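Local coordinates for venom protein 51.1 (PDB 6ATY) that probably acts as a scorpion venom neurotoxin that lowers the action potential of myelinated nerves, at residues Y29-D33 with T34-S38. Sequence-based numbering, arbitrary orientation.
Sequences YCSGD and TCHCS
Y29 and H36 face each other across a tight beta hairpin, and their side chains form its closely packed part. CB of H36 lies over one face of the Y29 ring, 3.5 Å from Y29 CZ, in a CH-pi contact. The Y29 CG sits between its own backbone N and carbonyl carbon (chi1 63°), which carries the ring across to strand 34-38. The rings tilt by only 25° but are well offset, so the contact rests on the CH-pi approach, not on stacking. S31 CB comes obliquely to the same side of the imidazole as Y29 OH, near its other end, 3.5 Å from H36 CD2. S2 OG hydrogen-bonds to both Y29 OH and H36 ND1. The backbones of Y29 and H36 make two hydrogen bonds, the straighter running from H36 N to Y29 O at 2.9 Å. S31 and T34 also pair by two, but T34 N meets S31 O from 54° above the carbonyl plane. This hairpin belongs to the cysteine-stabilised alpha/beta motif of scorpion toxins. C35 and C37 form disulfides with C16 and C20, tying helix 16-22 to strand 34-38. C30, the non-hydrogen-bonded partner of C35 on the opposite face, pairs with C9. The turn end is looser and wetter. One water joins S31 O to H36 NE2, 2.7 Å from each. Another accepts from D33 N and T34 OG1. The D33 carboxylate turns to K8 in a salt bridge.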
loop_
_atom_site.group_PDB
_atom_site.type_symbol
_atom_site.label_atom_id
_atom_site.label_comp_id
_atom_site.label_asym_id
_atom_site.label_seq_id
_atom_site.Cartn_x
_atom_site.Cartn_y
_atom_site.Cartn_z
ATOM N N TYR A 29 -2.084 2.672 -0.821
ATOM C CA TYR A 29 -3.506 2.376 -0.686
ATOM C C TYR A 29 -3.725 0.935 -1.162
ATOM O O TYR A 29 -2.918 0.385 -1.909
ATOM C CB TYR A 29 -4.357 3.324 -1.544
ATOM C CG TYR A 29 -4.070 3.186 -3.020
ATOM C CD1 TYR A 29 -2.960 3.818 -3.581
ATOM C CD2 TYR A 29 -4.851 2.399 -3.852
ATOM C CE1 TYR A 29 -2.656 3.700 -4.933
ATOM C CE2 TYR A 29 -4.540 2.267 -5.225
ATOM C CZ TYR A 29 -3.422 2.928 -5.740
ATOM O OH TYR A 29 -3.076 2.863 -7.100
ATOM N N CYS A 30 -4.802 0.359 -0.685
ATOM C CA CYS A 30 -5.214 -0.965 -1.027
ATOM C C CYS A 30 -6.090 -0.849 -2.282
ATOM O O CYS A 30 -7.149 -0.233 -2.265
ATOM C CB CYS A 30 -6.001 -1.588 0.101
ATOM S SG CYS A 30 -6.248 -3.355 -0.132
ATOM N N SER A 31 -5.500 -1.772 -3.391
ATOM C CA SER A 31 -6.340 -1.933 -4.569
ATOM C C SER A 31 -6.726 -3.366 -4.734
ATOM O O SER A 31 -5.863 -4.204 -4.947
ATOM C CB SER A 31 -5.650 -1.432 -5.810
ATOM O OG SER A 31 -6.537 -1.564 -6.912
ATOM N N GLY A 32 -8.036 -3.628 -4.675
ATOM C CA GLY A 32 -8.570 -4.974 -4.613
ATOM C C GLY A 32 -8.146 -5.618 -3.300
ATOM O O GLY A 32 -8.791 -5.432 -2.257
ATOM N N ASP A 33 -7.049 -6.365 -3.349
ATOM C CA ASP A 33 -6.486 -6.904 -2.120
ATOM C C ASP A 33 -4.975 -6.828 -2.052
ATOM O O ASP A 33 -4.394 -7.557 -1.297
ATOM C CB ASP A 33 -6.982 -8.347 -1.862
ATOM C CG ASP A 33 -6.292 -9.395 -2.744
ATOM O OD1 ASP A 33 -5.675 -9.055 -3.787
ATOM O OD2 ASP A 33 -6.340 -10.588 -2.360
ATOM N N THR A 34 -4.370 -5.875 -2.771
ATOM C CA THR A 34 -2.933 -5.726 -2.821
ATOM C C THR A 34 -2.549 -4.286 -2.576
ATOM O O THR A 34 -3.228 -3.377 -3.096
ATOM C CB THR A 34 -2.426 -6.116 -4.219
ATOM O OG1 THR A 34 -2.933 -7.424 -4.534
ATOM C CG2 THR A 34 -0.923 -6.142 -4.249
ATOM N N CYS A 35 -1.500 -4.061 -1.761
ATOM C CA CYS A 35 -0.980 -2.679 -1.545
ATOM C C CYS A 35 -0.248 -2.105 -2.769
ATOM O O CYS A 35 0.664 -2.764 -3.356
ATOM C CB CYS A 35 -0.056 -2.616 -0.343
ATOM S SG CYS A 35 -0.876 -2.807 1.249
ATOM N N HIS A 36 -0.656 -0.884 -3.118
ATOM C CA HIS A 36 0.063 -0.030 -4.073
ATOM C C HIS A 36 0.739 1.109 -3.340
ATOM O O HIS A 36 0.241 1.563 -2.289
ATOM C CB HIS A 36 -0.925 0.522 -5.094
ATOM C CG HIS A 36 -1.477 -0.526 -5.994
ATOM N ND1 HIS A 36 -1.277 -0.521 -7.356
ATOM C CD2 HIS A 36 -2.134 -1.679 -5.710
ATOM C CE1 HIS A 36 -1.847 -1.589 -7.888
ATOM N NE2 HIS A 36 -2.368 -2.318 -6.907
ATOM N N CYS A 37 1.876 1.565 -3.877
ATOM C CA CYS A 37 2.620 2.692 -3.280
ATOM C C CYS A 37 2.931 3.707 -4.359
ATOM O O CYS A 37 3.043 3.352 -5.533
ATOM C CB CYS A 37 3.951 2.219 -2.669
ATOM S SG CYS A 37 3.837 0.842 -1.526
ATOM N N SER A 38 3.037 4.977 -3.990
ATOM C CA SER A 38 3.605 5.961 -4.926
ATOM C C SER A 38 4.405 7.003 -4.192
ATOM O O SER A 38 4.254 7.152 -2.961
ATOM C CB SER A 38 2.509 6.624 -5.759
ATOM O OG SER A 38 1.320 6.778 -5.019
HETATM O O HOH W 1 -4.236 -4.297 -7.132
HETATM O O HOH W 2 -5.632 -6.992 -5.758
#